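Local coordinates for pectate lyase/Amb allergen (Acidovorax citrulli, PDB 4HWV), which probably cleaves pectate, the polygalacturonate of plant cell walls, by calcium-dependent elimination, as pectate lyases of polysaccharide lyase family 1 do, at residues K79-R84 / T167-I172; S111-A116 / E145-C150. One frame throughout, in Å; residues are numbered along the deposited sequence.

Contact 1 of 2, residues K79-R84 / T167-I172; sequences KVIRIR and TSLLGI
Lys79 and Thr167 meet at the start of two parallel strands, where the lysine folds its chain over the threonine. CG sits between the backbone N and the carbonyl carbon (chi1 70°), and bends at chi3, setting CE, and chi4, setting NZ, place Lys79 NZ for a 2.9 Å hydrogen bond to Thr167 OG1. Ala77 O and Asp75 O also accept from this ammonium, so a buried charge is gripped by several oxygens; Thr167 OG1 is also hydrogen-bonded to Pro164 O.

Between the backbones, bonds such as Leu170 N to Ile81 O (2.9 Å) form the parallel ladder of the pectate lyase beta-helix. On the face with Lys79, Leu169 lies side by side with Ile81, its CD2 3.8 Å from Ile81 CB, and helix 50-57 covers the isoleucine. Gly171 pairs with Ile83 and adds no side chain beside it.

The opposite face carries Val80, Ser168, Arg82 and Leu170. Arg82 reaches across Leu170 on an extended chain, NH1 3.7 Å from Leu170 CD1, while Val80 CG1 meets the same methyl at 3.9 Å. Arg82 NH1 donates to Ile18 O and to a water that bridges to Gly171 O. At the C-terminal end, where Ile172 N still bonds Ile83 O, Ile172 CG1 packs against Arg82 CB at 3.8 Å.

Each face thus mixes aliphatic with polar groups whose ends find partners, Ser168 OG in Ser20 and Gly36.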
ATOM      1  N   LYS A  79      10.791 -30.343  10.700  1.00  4.58           N
ATOM      2  CA  LYS A  79      10.872 -29.140  11.517  1.00  4.66           C
ATOM      3  C   LYS A  79       9.567 -28.371  11.443  1.00  3.51           C
ATOM      4  O   LYS A  79       8.874 -28.349  10.416  1.00  4.21           O
ATOM      5  CB  LYS A  79      12.038 -28.241  11.074  1.00  5.36           C
ATOM      6  CG  LYS A  79      11.809 -27.581   9.704  1.00  5.22           C
ATOM      7  CD  LYS A  79      13.069 -27.021   9.065  1.00  5.31           C
ATOM      8  CE  LYS A  79      14.022 -28.110   8.593  1.00  4.89           C
ATOM      9  NZ  LYS A  79      13.362 -29.071   7.629  1.00  5.25           N
ATOM     10  N   VAL A  80       9.249 -27.703  12.546  1.00  3.65           N
ATOM     11  CA  VAL A  80       8.088 -26.841  12.640  1.00  4.24           C
ATOM     12  C   VAL A  80       8.577 -25.466  13.022  1.00  4.40           C
ATOM     13  O   VAL A  80       9.222 -25.283  14.058  1.00  4.91           O
ATOM     14  CB  VAL A  80       7.079 -27.376  13.675  1.00  5.34           C
ATOM     15  CG1 VAL A  80       5.969 -26.361  13.919  1.00  7.52           C
ATOM     16  CG2 VAL A  80       6.519 -28.714  13.193  1.00  6.22           C
ATOM     17  N   ILE A  81       8.284 -24.494  12.155  1.00  4.03           N
ATOM     18  CA  ILE A  81       8.776 -23.134  12.318  1.00  4.12           C
ATOM     19  C   ILE A  81       7.553 -22.221  12.393  1.00  3.85           C
ATOM     20  O   ILE A  81       6.811 -22.067  11.413  1.00  4.42           O
ATOM     21  CB  ILE A  81       9.693 -22.724  11.138  1.00  4.13           C
ATOM     22  CG1 ILE A  81      10.900 -23.667  11.044  1.00  5.13           C
ATOM     23  CG2 ILE A  81      10.129 -21.278  11.294  1.00  4.67           C
ATOM     24  CD1 ILE A  81      11.672 -23.546   9.745  1.00  5.81           C
ATOM     25  N   ARG A  82       7.344 -21.626  13.566  1.00  3.71           N
ATOM     26  CA  ARG A  82       6.206 -20.745  13.782  1.00  4.14           C
ATOM     27  C   ARG A  82       6.645 -19.301  13.614  1.00  4.01           C
ATOM     28  O   ARG A  82       7.700 -18.909  14.111  1.00  4.86           O
ATOM     29  CB  ARG A  82       5.577 -20.985  15.155  1.00  5.59           C
ATOM     30  CG  ARG A  82       5.062 -22.407  15.291  1.00  6.67           C
ATOM     31  CD  ARG A  82       4.144 -22.621  16.482  1.00  7.96           C
ATOM     32  NE  ARG A  82       3.796 -24.036  16.581  1.00  8.04           N
ATOM     33  CZ  ARG A  82       2.740 -24.603  16.001  1.00  7.52           C
ATOM     34  NH1 ARG A  82       1.884 -23.896  15.265  1.00  7.02           N
ATOM     35  NH2 ARG A  82       2.556 -25.906  16.155  1.00  7.74           N
ATOM     36  N   ILE A  83       5.848 -18.527  12.877  1.00  4.41           N
ATOM     37  CA  ILE A  83       6.196 -17.141  12.580  1.00  4.29           C
ATOM     38  C   ILE A  83       5.501 -16.214  13.577  1.00  4.50           C
ATOM     39  O   ILE A  83       4.269 -16.148  13.623  1.00  4.73           O
ATOM     40  CB  ILE A  83       5.749 -16.738  11.153  1.00  4.88           C
ATOM     41  CG1 ILE A  83       6.215 -17.779  10.120  1.00  6.20           C
ATOM     42  CG2 ILE A  83       6.181 -15.285  10.844  1.00  5.58           C
ATOM     43  CD1 ILE A  83       7.708 -17.987  10.065  1.00  7.37           C
ATOM     44  N   ARG A  84       6.298 -15.523  14.388  1.00  5.20           N
ATOM     45  CA  ARG A  84       5.788 -14.553  15.348  1.00  5.75           C
ATOM     46  C   ARG A  84       5.922 -13.152  14.789  1.00  6.16           C
ATOM     47  O   ARG A  84       7.028 -12.630  14.663  1.00  6.65           O
ATOM     48  CB  ARG A  84       6.511 -14.640  16.701  1.00  6.91           C
ATOM     49  CG  ARG A  84       5.854 -13.760  17.762  1.00  8.29           C
ATOM     50  CD  ARG A  84       6.576 -13.695  19.109  1.00 10.21           C
ATOM     51  NE  ARG A  84       6.714 -14.969  19.803  1.00 11.81           N
ATOM     52  CZ  ARG A  84       5.722 -15.595  20.428  1.00 13.20           C
ATOM     53  NH1 ARG A  84       4.490 -15.096  20.399  1.00 13.94           N
ATOM     54  NH2 ARG A  84       5.957 -16.733  21.064  1.00 13.79           N
ATOM     55  N   THR A 167       9.389 -29.489   6.042  1.00  3.48           N
ATOM     56  CA  THR A 167       9.302 -28.217   6.731  1.00  3.54           C
ATOM     57  C   THR A 167       7.875 -27.736   6.805  1.00  3.55           C
ATOM     58  O   THR A 167       7.171 -27.715   5.787  1.00  4.02           O
ATOM     59  CB  THR A 167      10.129 -27.152   5.982  1.00  3.86           C
ATOM     60  OG1 THR A 167      11.495 -27.578   5.934  1.00  3.94           O
ATOM     61  CG2 THR A 167      10.053 -25.789   6.684  1.00  4.49           C
ATOM     62  N   SER A 168       7.462 -27.326   7.999  1.00  3.77           N
ATOM     63  CA  SER A 168       6.238 -26.552   8.173  1.00  3.63           C
ATOM     64  C   SER A 168       6.551 -25.123   8.579  1.00  3.52           C
ATOM     65  O   SER A 168       7.332 -24.904   9.514  1.00  4.48           O
ATOM     66  CB  SER A 168       5.348 -27.178   9.244  1.00  3.96           C
ATOM     67  OG  SER A 168       4.880 -28.439   8.792  1.00  4.37           O
ATOM     68  N   LEU A 169       5.957 -24.167   7.861  1.00  3.18           N
ATOM     69  CA  LEU A 169       5.990 -22.757   8.231  1.00  3.65           C
ATOM     70  C   LEU A 169       4.573 -22.405   8.638  1.00  3.31           C
ATOM     71  O   LEU A 169       3.655 -22.461   7.801  1.00  4.61           O
ATOM     72  CB  LEU A 169       6.427 -21.877   7.058  1.00  5.25           C
ATOM     73  CG  LEU A 169       7.828 -22.153   6.522  1.00  7.02           C
ATOM     74  CD1 LEU A 169       8.080 -21.384   5.239  1.00  8.48           C
ATOM     75  CD2 LEU A 169       8.876 -21.774   7.528  1.00  9.31           C
ATOM     76  N   LEU A 170       4.385 -22.055   9.916  1.00  3.24           N
ATOM     77  CA  LEU A 170       3.043 -21.906  10.471  1.00  3.49           C
ATOM     78  C   LEU A 170       2.945 -20.552  11.155  1.00  3.04           C
ATOM     79  O   LEU A 170       3.636 -20.296  12.133  1.00  4.24           O
ATOM     80  CB  LEU A 170       2.739 -23.037  11.479  1.00  3.63           C
ATOM     81  CG  LEU A 170       2.821 -24.466  10.919  1.00  4.43           C
ATOM     82  CD1 LEU A 170       2.627 -25.479  12.039  1.00  4.98           C
ATOM     83  CD2 LEU A 170       1.829 -24.756   9.778  1.00  5.44           C
ATOM     84  N   GLY A 171       2.135 -19.657  10.610  1.00  3.22           N
ATOM     85  CA  GLY A 171       1.965 -18.366  11.257  1.00  3.98           C
ATOM     86  C   GLY A 171       1.313 -18.484  12.625  1.00  3.51           C
ATOM     87  O   GLY A 171       0.419 -19.308  12.814  1.00  3.59           O
ATOM     88  N   ILE A 172       1.733 -17.629  13.564  1.00  3.77           N
ATOM     89  CA  ILE A 172       1.057 -17.529  14.857  1.00  4.25           C
ATOM     90  C   ILE A 172      -0.034 -16.460  14.817  1.00  4.84           C
ATOM     91  O   ILE A 172       0.211 -15.309  14.427  1.00  5.25           O
ATOM     92  CB  ILE A 172       2.057 -17.151  15.971  1.00  5.41           C
ATOM     93  CG1 ILE A 172       3.077 -18.281  16.155  1.00  5.52           C
ATOM     94  CG2 ILE A 172       1.332 -16.814  17.272  1.00  6.69           C
ATOM     95  CD1 ILE A 172       4.274 -17.898  17.011  1.00  6.89           C
TER
HETATM   96  O   HOH W   1       0.997 -21.212  14.956  1.00  6.38           O

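Contact 2 of 2, residues S111-A116 / E145-C150; sequences SVHGYA and EDARAC
His113 and Ala147 lie where a loop without regular structure passes helix 143-159, their CA atoms 6.0 Å apart, the nearest such pair; just after His113 the chain turns at Gly114, whose positive phi (78°) suits a residue with no CB. No hydrogen bond joins the two segments, and the contact rests on shape.

The imidazole of His113 carries most of it. CG stands anti to the carbonyl carbon (chi1 -59°), beside the backbone N, and the ring then reaches the helix with His113 CD2 3.7 Å from Ala147 CA. Ala147 N lies over one face of the ring and Val112 CG1 over the centre of the opposite face. His113 NE2 comes within 3.6 Å of Asp146 CB, an approach to the methylene. The two side chains cross obliquely, ring and carboxylate planes 34° apart, and NE2 does not touch the carboxylate oxygens.

Cys150, one helical turn beyond Asp146, brings SG to the ring edge, 3.9 Å from His113 CD2. This sulfur-aromatic contact is edge-on, and the same SG forms the disulfide with Cys108 of helix 108-111. The helices and loops here belong to the largely helical excursion between strands 86-88 and 160-163 of the parallel beta-helix, and the covalent link ties helix 108-111, which leads into the loop, to helix 143-159.

Tyr115 completes the join. Its CD2 presses on Ala147 CB at 3.5 Å, and the small alanine suits a helix surface that must accept both rings. Leu121 of helix 118-129 touches Tyr115 and Ala147, while Tyr115 OH bonds to Asp124. Behind this surface, Arg148 holds Glu145 side-on through NE and NH2, the NH2 to OE2 distance being 2.8 Å; Tyr125 and Gln211 also bond to this carboxylate.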
ATOM      1  N   SER A 111      31.733  -1.365  -6.999  1.00 10.55           N
ATOM      2  CA  SER A 111      33.133  -1.798  -6.908  1.00 11.87           C
ATOM      3  C   SER A 111      33.787  -2.096  -8.254  1.00 12.76           C
ATOM      4  O   SER A 111      34.995  -1.974  -8.401  1.00 14.37           O
ATOM      5  CB  SER A 111      33.281  -3.002  -5.968  1.00 12.90           C
ATOM      6  OG  SER A 111      32.695  -4.154  -6.540  1.00 13.66           O
ATOM      7  N   VAL A 112      32.986  -2.478  -9.240  1.00 12.77           N
ATOM      8  CA  VAL A 112      33.511  -2.719 -10.576  1.00 12.97           C
ATOM      9  C   VAL A 112      33.098  -1.588 -11.519  1.00 12.54           C
ATOM     10  O   VAL A 112      33.934  -1.019 -12.214  1.00 13.54           O
ATOM     11  CB  VAL A 112      33.040  -4.072 -11.144  1.00 12.73           C
ATOM     12  CG1 VAL A 112      33.446  -4.217 -12.610  1.00 13.36           C
ATOM     13  CG2 VAL A 112      33.600  -5.211 -10.314  1.00 12.92           C
ATOM     14  N   HIS A 113      31.813  -1.234 -11.518  1.00 11.25           N
ATOM     15  CA  HIS A 113      31.292  -0.320 -12.530  1.00 11.00           C
ATOM     16  C   HIS A 113      31.252   1.148 -12.117  1.00 11.29           C
ATOM     17  O   HIS A 113      30.945   2.008 -12.926  1.00 12.53           O
ATOM     18  CB  HIS A 113      29.928  -0.801 -13.011  1.00 11.09           C
ATOM     19  CG  HIS A 113      29.977  -2.175 -13.585  1.00 11.08           C
ATOM     20  ND1 HIS A 113      30.596  -2.449 -14.788  1.00 12.11           N
ATOM     21  CD2 HIS A 113      29.554  -3.366 -13.096  1.00 11.34           C
ATOM     22  CE1 HIS A 113      30.518  -3.745 -15.031  1.00 12.15           C
ATOM     23  NE2 HIS A 113      29.902  -4.326 -14.014  1.00 11.85           N
ATOM     24  N   GLY A 114      31.603   1.431 -10.871  1.00 10.77           N
ATOM     25  CA  GLY A 114      31.835   2.792 -10.433  1.00 11.03           C
ATOM     26  C   GLY A 114      30.609   3.637 -10.155  1.00 10.66           C
ATOM     27  O   GLY A 114      30.726   4.847 -10.011  1.00 11.61           O
ATOM     28  N   TYR A 115      29.426   3.033 -10.105  1.00  9.56           N
ATOM     29  CA  TYR A 115      28.216   3.812  -9.813  1.00  8.90           C
ATOM     30  C   TYR A 115      28.173   4.290  -8.370  1.00  8.23           C
ATOM     31  O   TYR A 115      28.284   3.485  -7.443  1.00  9.13           O
ATOM     32  CB  TYR A 115      26.948   3.024 -10.172  1.00  7.83           C
ATOM     33  CG  TYR A 115      26.753   3.066 -11.673  1.00  7.22           C
ATOM     34  CD1 TYR A 115      26.216   4.201 -12.278  1.00  8.33           C
ATOM     35  CD2 TYR A 115      27.147   1.997 -12.489  1.00  7.45           C
ATOM     36  CE1 TYR A 115      26.063   4.279 -13.635  1.00  8.24           C
ATOM     37  CE2 TYR A 115      27.010   2.074 -13.858  1.00  7.89           C
ATOM     38  CZ  TYR A 115      26.469   3.215 -14.426  1.00  8.28           C
ATOM     39  OH  TYR A 115      26.337   3.281 -15.787  1.00 10.06           O
ATOM     40  N   ALA A 116      28.005   5.601  -8.193  1.00  7.71           N
ATOM     41  CA  ALA A 116      28.035   6.226  -6.875  1.00  7.90           C
ATOM     42  C   ALA A 116      26.647   6.329  -6.257  1.00  7.16           C
ATOM     43  O   ALA A 116      26.525   6.668  -5.084  1.00  8.71           O
ATOM     44  CB  ALA A 116      28.660   7.605  -6.955  1.00  9.36           C
ATOM     45  N   GLU A 145      23.717  -2.201 -17.730  1.00  7.12           N
ATOM     46  CA  GLU A 145      23.070  -3.487 -17.500  1.00  7.34           C
ATOM     47  C   GLU A 145      23.896  -4.396 -16.594  1.00  7.65           C
ATOM     48  O   GLU A 145      23.360  -5.049 -15.704  1.00  7.82           O
ATOM     49  CB  GLU A 145      22.726  -4.172 -18.835  1.00  7.39           C
ATOM     50  CG  GLU A 145      22.330  -5.647 -18.694  1.00  7.56           C
ATOM     51  CD  GLU A 145      21.024  -5.876 -17.911  1.00  7.75           C
ATOM     52  OE1 GLU A 145      20.279  -4.911 -17.580  1.00  8.01           O
ATOM     53  OE2 GLU A 145      20.744  -7.065 -17.637  1.00  8.35           O
ATOM     54  N   ASP A 146      25.207  -4.437 -16.807  1.00  7.31           N
ATOM     55  CA  ASP A 146      26.065  -5.242 -15.937  1.00  7.58           C
ATOM     56  C   ASP A 146      26.030  -4.708 -14.502  1.00  6.57           C
ATOM     57  O   ASP A 146      26.074  -5.479 -13.531  1.00  7.19           O
ATOM     58  CB  ASP A 146      27.494  -5.278 -16.492  1.00  8.99           C
ATOM     59  CG  ASP A 146      27.589  -6.067 -17.786  1.00 10.41           C
ATOM     60  OD1 ASP A 146      26.773  -6.988 -17.985  1.00 11.39           O
ATOM     61  OD2 ASP A 146      28.489  -5.783 -18.587  1.00 12.48           O
ATOM     62  N   ALA A 147      25.956  -3.384 -14.355  1.00  6.70           N
ATOM     63  CA  ALA A 147      25.853  -2.809 -13.021  1.00  6.60           C
ATOM     64  C   ALA A 147      24.506  -3.147 -12.364  1.00  6.29           C
ATOM     65  O   ALA A 147      24.461  -3.549 -11.190  1.00  6.31           O
ATOM     66  CB  ALA A 147      26.095  -1.316 -13.054  1.00  7.28           C
ATOM     67  N   ARG A 148      23.416  -3.024 -13.128  1.00  5.82           N
ATOM     68  CA  ARG A 148      22.114  -3.450 -12.627  1.00  6.13           C
ATOM     69  C   ARG A 148      22.168  -4.913 -12.200  1.00  5.82           C
ATOM     70  O   ARG A 148      21.698  -5.265 -11.117  1.00  6.18           O
ATOM     71  CB  ARG A 148      21.016  -3.269 -13.679  1.00  6.28           C
ATOM     72  CG  ARG A 148      19.634  -3.646 -13.144  1.00  6.34           C
ATOM     73  CD  ARG A 148      18.663  -4.037 -14.268  1.00  6.37           C
ATOM     74  NE  ARG A 148      19.135  -5.234 -14.960  1.00  7.02           N
ATOM     75  CZ  ARG A 148      19.031  -6.467 -14.472  1.00  6.84           C
ATOM     76  NH1 ARG A 148      18.399  -6.696 -13.320  1.00  7.60           N
ATOM     77  NH2 ARG A 148      19.547  -7.473 -15.153  1.00  8.18           N
ATOM     78  N   ALA A 149      22.743  -5.766 -13.052  1.00  6.28           N
ATOM     79  CA  ALA A 149      22.795  -7.190 -12.745  1.00  6.66           C
ATOM     80  C   ALA A 149      23.567  -7.462 -11.449  1.00  6.89           C
ATOM     81  O   ALA A 149      23.197  -8.350 -10.685  1.00  7.17           O
ATOM     82  CB  ALA A 149      23.384  -7.980 -13.916  1.00  7.67           C
ATOM     83  N   CYS A 150      24.632  -6.703 -11.195  1.00  6.18           N
ATOM     84  CA  CYS A 150      25.382  -6.813  -9.934  1.00  7.35           C
ATOM     85  C   CYS A 150      24.487  -6.535  -8.742  1.00  6.33           C
ATOM     86  O   CYS A 150      24.517  -7.263  -7.754  1.00  6.85           O
ATOM     87  CB  CYS A 150      26.527  -5.794  -9.887  1.00  8.35           C
ATOM     88  SG  CYS A 150      27.977  -6.212 -10.863  1.00 10.80           S
TER

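In the fold
The two contacts lie in different parts of the fold, centres 38 Å apart and nearest atoms about 25 Å apart, without touching. Along the sequence, 79-84 comes first, then 111-116 and 145-150, and finally 167-172, so both segments of contact 2 fall between the strands that contact 1 pairs. The chain thus leaves the beta-helix after strand 86-88, runs through a largely helical excursion, and returns by helix 143-159 and strand 160-163 to lay strand 167-171 beside strand 79-83. Contact 1 joins successive turns of the parallel beta-helix; contact 2 lies within the excursion, where its loop packs on helix 143-159. Neither contact includes the calcium ligands Asp227, Asp278 and Asp282.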